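Enterotoxin type A (Staphylococcus aureus, PDB 1DYQ) acts as a superantigen that binds MHC class II molecules and T-cell receptors, activating host T cells and also causing staphylococcal food poisoning. Local coordinates at residues Q154-Q159 against I185-S190; V195-F200 against R212-N217. The protein carries 3 engineered substitutions. One frame throughout, in Å; residues are numbered along the deposited sequence.

In the fold
The two contacts follow one another in series within the beta-grasp domain. From the N terminus, the chain passes through the OB-fold domain and the first strands of the beta-grasp domain before helix 153-168. Contact 1 brings the start of this helix against strand 182-188, closing the excursion of 25 residues between its segments. The chain then turns back into the antiparallel neighbour, strand 195-198, where contact 2 begins; it closes a shorter loop of 11 residues when segment 212-217 returns to the strand. Neither contact nests in the other. Asp-157 OD2 bonds to Tyr-214 OH and packs on Tyr-197, so helix 153-168 meets both the strand pair and loop 212-217.

Contact 1: Q154-Q159 against I185-S190; sequences QELDLQ and IVFHTS. With ZN (zinc ion), chain B.
Leu-156 and Asp-157, in the first turns of helix 153-168, face Ile-185 and Phe-187 of strand 182-188. The two short axes come within 10.2 Å and run closer to antiparallel than parallel, 138° apart, with no hydrogen bond between the segments; the contact is made by side-chain packing, chiefly of Phe-187. Its CG stands beside the backbone N, opposite the carbonyl carbon (chi1 -59°), and the ring extends to the helix. There CE1 lies 3.8 Å from Leu-156 CB, while CZ lies 3.6 Å from Asp-157 CB; both approaches are oblique to the ring. The Asp-157 carboxylate, turned 79° from the ring plane, sets OD1 in that plane at the ring edge, 3.6 Å from Phe-187 CZ. The same oxygen also meets the tip of Ile-185, whose CD1 is 3.8 Å from Asp-157 OD1. Asp-157 OD2 hydrogen-bonds with Tyr-214 OH and pairs with Arg-161 in a salt bridge, which satisfy this buried oxygen; OD1 too is hydrogen-bonded just beyond the segments. Further along the strand, His-188 binds the zinc ion through ND1, at 2.3 Å; His-226 and Asp-228 complete the protein ligands at the site of the toxin's zinc-dependent interaction with MHC class II. This is helix-on-sheet packing of the beta-grasp domain. Strand 182-188 lies between 195-198 and 226-232, whose Tyr-197 and Ile-227 also touch Phe-187, and Gln-154 at the helix start bonds to Ala-91 and Tyr-109 of the five-stranded OB-fold sheet.

Contact 2: V195-F200 against R212-N217; sequences VNYDLF and RIYRDN
Tyr-197 of strand 195-198 spans to Ile-213 and Tyr-214. Along the strand, Val-195 comes first and rests CG1 on one face of the Tyr-197 ring, 3.7 Å above the plane and displaced toward the rim. On the opposite face sits Ile-213 CD1, centred in a CH-pi contact 4.1 Å from the Tyr-197 ring centroid and only 8° off the normal, so the phenol is sandwiched between two aliphatic groups. The methyl gets there because Ile-213 holds CG1 between its backbone N and carbonyl carbon (chi1 49°), with CD1 extended beyond it. Tyr-214 presents its ring edge, CE1 lying 4.1 Å from Tyr-197 CE2, near the Tyr-214 plane but oblique to the Tyr-197 ring; its own face receives Ile-213 CG1. Its OH hydrogen-bonds with Asp-157 of helix 153-168 and with Tyr-31. At the far end of the Tyr-197 phenol, a water in the ring plane is 2.8 Å from Tyr-197 OH and donates to Ile-213 O over 2.6 Å. Those two oxygens, Tyr-197 OH and Ile-213 O, are 4.0 Å apart, too far for a direct hydrogen bond, and the water spans them. Next, Asp-198 ends the strand with an Asx turn, its OD1 accepting from Phe-200 N at 2.8 Å. In the other segment, Tyr-214 opens a type I turn reaching Asn-217. The contact thus joins strand 195-198, paired with 182-188, to the loop leading to strand 219-221. Helix 153-168 lies alongside, where Arg-161 touches Tyr-197 and Gln-154 touches Tyr-214, and Asn-217 packs on helix 75-81.

Contact 1: Q154-Q159 against I185-S190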
# COMPACT_ATOMS: atom_id res chain seq x y z
N GLN A 154 1.06 3.36 -2.41
CA GLN A 154 0.94 2.56 -1.21
C GLN A 154 0.19 3.24 -0.09
O GLN A 154 -0.73 2.67 0.51
CB GLN A 154 2.35 2.08 -0.72
CG GLN A 154 2.28 1.37 0.62
CD GLN A 154 3.59 0.64 1.01
OE1 GLN A 154 3.52 -0.19 1.92
NE2 GLN A 154 4.66 1.01 0.39
N GLU A 155 0.51 4.50 0.23
CA GLU A 155 -0.16 5.23 1.29
C GLU A 155 -1.69 5.31 1.04
O GLU A 155 -2.45 5.19 1.97
CB GLU A 155 0.43 6.62 1.48
CG GLU A 155 -0.31 7.50 2.45
CD GLU A 155 0.38 8.79 2.78
OE1 GLU A 155 1.62 8.90 2.60
OE2 GLU A 155 -0.31 9.75 3.23
N LEU A 156 -2.03 5.58 -0.21
CA LEU A 156 -3.46 5.71 -0.56
C LEU A 156 -4.15 4.35 -0.60
O LEU A 156 -5.27 4.24 -0.06
CB LEU A 156 -3.60 6.35 -1.95
CG LEU A 156 -2.95 7.74 -2.10
CD1 LEU A 156 -3.15 8.22 -3.53
CD2 LEU A 156 -3.51 8.72 -1.08
N ASP A 157 -3.49 3.34 -1.12
CA ASP A 157 -4.09 2.00 -1.24
C ASP A 157 -4.27 1.34 0.10
O ASP A 157 -5.30 0.72 0.38
CB ASP A 157 -3.21 1.18 -2.19
CG ASP A 157 -3.87 -0.05 -2.76
OD1 ASP A 157 -5.13 -0.10 -2.78
OD2 ASP A 157 -3.15 -0.98 -3.20
N LEU A 158 -3.32 1.51 1.04
CA LEU A 158 -3.51 0.97 2.39
C LEU A 158 -4.75 1.57 3.04
O LEU A 158 -5.54 0.88 3.68
CB LEU A 158 -2.25 1.26 3.24
CG LEU A 158 -1.03 0.42 2.87
CD1 LEU A 158 0.20 0.98 3.63
CD2 LEU A 158 -1.26 -1.04 3.24
N GLN A 159 -4.93 2.89 2.89
CA GLN A 159 -6.07 3.54 3.52
C GLN A 159 -7.37 3.07 2.85
O GLN A 159 -8.31 2.75 3.60
CB GLN A 159 -5.99 5.05 3.49
CG GLN A 159 -4.86 5.66 4.32
CD GLN A 159 -4.85 7.18 4.08
OE1 GLN A 159 -5.73 7.87 4.60
NE2 GLN A 159 -3.86 7.63 3.35
N ILE A 185 -9.47 -1.05 -8.07
CA ILE A 185 -9.23 0.28 -7.51
C ILE A 185 -8.33 1.07 -8.47
O ILE A 185 -7.42 0.53 -9.08
CB ILE A 185 -8.60 0.24 -6.11
CG1 ILE A 185 -8.41 1.67 -5.55
CG2 ILE A 185 -7.26 -0.48 -6.14
CD1 ILE A 185 -8.25 1.68 -4.03
N VAL A 186 -8.74 2.30 -8.73
CA VAL A 186 -8.04 3.18 -9.65
C VAL A 186 -7.69 4.50 -8.95
O VAL A 186 -8.49 5.15 -8.31
CB VAL A 186 -8.94 3.50 -10.88
CG1 VAL A 186 -8.22 4.40 -11.87
CG2 VAL A 186 -9.40 2.22 -11.56
N PHE A 187 -6.40 4.85 -9.10
CA PHE A 187 -5.87 6.09 -8.54
C PHE A 187 -5.77 7.10 -9.70
O PHE A 187 -4.92 7.09 -10.54
CB PHE A 187 -4.48 5.81 -7.92
CG PHE A 187 -4.57 4.75 -6.83
CD1 PHE A 187 -4.91 5.06 -5.56
CD2 PHE A 187 -4.34 3.41 -7.20
CE1 PHE A 187 -5.07 4.08 -4.57
CE2 PHE A 187 -4.51 2.41 -6.21
CZ PHE A 187 -4.86 2.75 -4.94
N HIS A 188 -6.90 7.88 -9.78
CA HIS A 188 -7.15 8.67 -10.97
C HIS A 188 -6.57 10.07 -10.88
O HIS A 188 -7.15 10.96 -10.29
CB HIS A 188 -8.66 8.75 -11.24
CG HIS A 188 -8.95 9.14 -12.68
ND1 HIS A 188 -10.23 8.99 -13.15
CD2 HIS A 188 -8.24 9.56 -13.71
CE1 HIS A 188 -10.34 9.37 -14.40
NE2 HIS A 188 -9.11 9.72 -14.79
N THR A 189 -5.40 10.24 -11.47
CA THR A 189 -4.68 11.50 -11.44
C THR A 189 -5.08 12.43 -12.57
O THR A 189 -5.60 11.97 -13.59
CB THR A 189 -3.15 11.20 -11.58
OG1 THR A 189 -3.00 10.15 -12.57
CG2 THR A 189 -2.61 10.68 -10.26
N SER A 190 -4.81 13.72 -12.42
CA SER A 190 -5.08 14.73 -13.43
C SER A 190 -4.23 14.46 -14.69
O SER A 190 -4.75 14.43 -15.80
CB SER A 190 -4.70 16.12 -12.90
OG SER A 190 -5.58 16.54 -11.89
ZN ZN B . -12.03 8.63 -11.82

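Contact 2: V195-F200 against R212-N217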
# COMPACT_ATOMS: atom_id res chain seq x y z
N VAL A 195 -2.91 4.53 -12.13
CA VAL A 195 -2.55 3.21 -11.61
C VAL A 195 -3.84 2.48 -11.23
O VAL A 195 -4.75 3.06 -10.65
CB VAL A 195 -1.69 3.36 -10.33
CG1 VAL A 195 -1.41 1.99 -9.74
CG2 VAL A 195 -0.38 4.07 -10.71
N ASN A 196 -3.91 1.21 -11.66
CA ASN A 196 -5.09 0.43 -11.19
C ASN A 196 -4.63 -0.94 -10.72
O ASN A 196 -3.73 -1.54 -11.28
CB ASN A 196 -6.23 0.43 -12.10
CG ASN A 196 -5.89 0.50 -13.57
OD1 ASN A 196 -5.95 1.60 -14.15
ND2 ASN A 196 -5.51 -0.63 -14.10
N TYR A 197 -5.33 -1.41 -9.70
CA TYR A 197 -5.01 -2.72 -9.15
C TYR A 197 -6.29 -3.57 -9.06
O TYR A 197 -7.31 -3.06 -8.60
CB TYR A 197 -4.47 -2.61 -7.72
CG TYR A 197 -3.12 -1.94 -7.58
CD1 TYR A 197 -2.07 -2.25 -8.41
CD2 TYR A 197 -2.91 -1.04 -6.55
CE1 TYR A 197 -0.84 -1.60 -8.28
CE2 TYR A 197 -1.69 -0.41 -6.38
CZ TYR A 197 -0.66 -0.72 -7.23
OH TYR A 197 0.56 -0.09 -7.10
N ASP A 198 -6.13 -4.81 -9.41
CA ASP A 198 -7.23 -5.80 -9.17
C ASP A 198 -7.17 -6.18 -7.71
O ASP A 198 -6.13 -6.63 -7.20
CB ASP A 198 -7.01 -6.95 -10.13
CG ASP A 198 -8.00 -8.10 -9.95
OD1 ASP A 198 -8.67 -8.12 -8.93
OD2 ASP A 198 -8.07 -8.93 -10.89
N LEU A 199 -8.27 -5.98 -6.97
CA LEU A 199 -8.26 -6.22 -5.54
C LEU A 199 -8.09 -7.70 -5.22
O LEU A 199 -7.74 -7.98 -4.06
CB LEU A 199 -9.55 -5.67 -4.90
CG LEU A 199 -9.71 -4.15 -4.99
CD1 LEU A 199 -11.12 -3.74 -4.48
CD2 LEU A 199 -8.67 -3.44 -4.13
N PHE A 200 -8.34 -8.59 -6.15
CA PHE A 200 -8.14 -10.02 -5.98
C PHE A 200 -7.13 -10.58 -6.96
O PHE A 200 -7.08 -11.79 -7.23
CB PHE A 200 -9.48 -10.77 -6.14
CG PHE A 200 -10.47 -10.40 -5.09
CD1 PHE A 200 -10.37 -10.92 -3.80
CD2 PHE A 200 -11.48 -9.47 -5.32
CE1 PHE A 200 -11.27 -10.61 -2.83
CE2 PHE A 200 -12.40 -9.15 -4.34
CZ PHE A 200 -12.30 -9.71 -3.08
N ARG A 212 4.76 -6.73 -2.85
CA ARG A 212 5.86 -6.41 -3.80
C ARG A 212 5.40 -5.46 -4.88
O ARG A 212 6.20 -4.72 -5.46
CB ARG A 212 6.41 -7.71 -4.38
CG ARG A 212 7.50 -7.49 -5.41
CD ARG A 212 8.21 -8.82 -5.71
NE ARG A 212 8.97 -8.69 -6.95
CZ ARG A 212 10.00 -9.48 -7.25
NH1 ARG A 212 10.42 -10.33 -6.34
NH2 ARG A 212 10.59 -9.30 -8.41
N ILE A 213 4.07 -5.34 -5.10
CA ILE A 213 3.56 -4.36 -6.04
C ILE A 213 3.98 -2.94 -5.64
O ILE A 213 4.02 -2.06 -6.51
CB ILE A 213 2.02 -4.37 -6.14
CG1 ILE A 213 1.35 -4.35 -4.78
CG2 ILE A 213 1.58 -5.57 -6.98
CD1 ILE A 213 -0.16 -4.09 -4.85
N TYR A 214 4.31 -2.69 -4.37
CA TYR A 214 4.70 -1.37 -3.92
C TYR A 214 6.21 -1.14 -3.98
O TYR A 214 6.67 -0.03 -3.72
CB TYR A 214 4.22 -1.12 -2.51
CG TYR A 214 2.73 -1.24 -2.24
CD1 TYR A 214 1.82 -0.90 -3.25
CD2 TYR A 214 2.27 -1.75 -1.06
CE1 TYR A 214 0.45 -1.02 -2.97
CE2 TYR A 214 0.91 -1.86 -0.78
CZ TYR A 214 0.02 -1.48 -1.80
OH TYR A 214 -1.32 -1.69 -1.53
N ARG A 215 6.96 -2.14 -4.41
CA ARG A 215 8.43 -2.03 -4.46
C ARG A 215 8.92 -1.08 -5.49
O ARG A 215 10.10 -0.64 -5.46
CB ARG A 215 9.03 -3.44 -4.62
CG ARG A 215 10.53 -3.47 -4.20
CD ARG A 215 11.04 -4.91 -4.31
NE ARG A 215 11.34 -5.28 -5.67
CZ ARG A 215 12.02 -6.37 -6.06
NH1 ARG A 215 12.40 -7.24 -5.14
NH2 ARG A 215 12.24 -6.57 -7.33
N ASP A 216 8.10 -0.69 -6.48
CA ASP A 216 8.47 0.37 -7.39
C ASP A 216 8.45 1.76 -6.77
O ASP A 216 8.86 2.74 -7.41
CB ASP A 216 7.56 0.33 -8.62
CG ASP A 216 6.10 0.57 -8.35
OD1 ASP A 216 5.58 0.71 -7.24
OD2 ASP A 216 5.35 0.60 -9.41
N ASN A 217 7.93 1.89 -5.54
CA ASN A 217 7.78 3.17 -4.88
C ASN A 217 7.13 4.20 -5.81
O ASN A 217 7.48 5.36 -5.86
CB ASN A 217 9.15 3.70 -4.39
CG ASN A 217 9.02 4.60 -3.19
OD1 ASN A 217 9.26 4.20 -2.04
ND2 ASN A 217 8.61 5.86 -3.35
O HOH W 1 2.51 -1.49 -8.58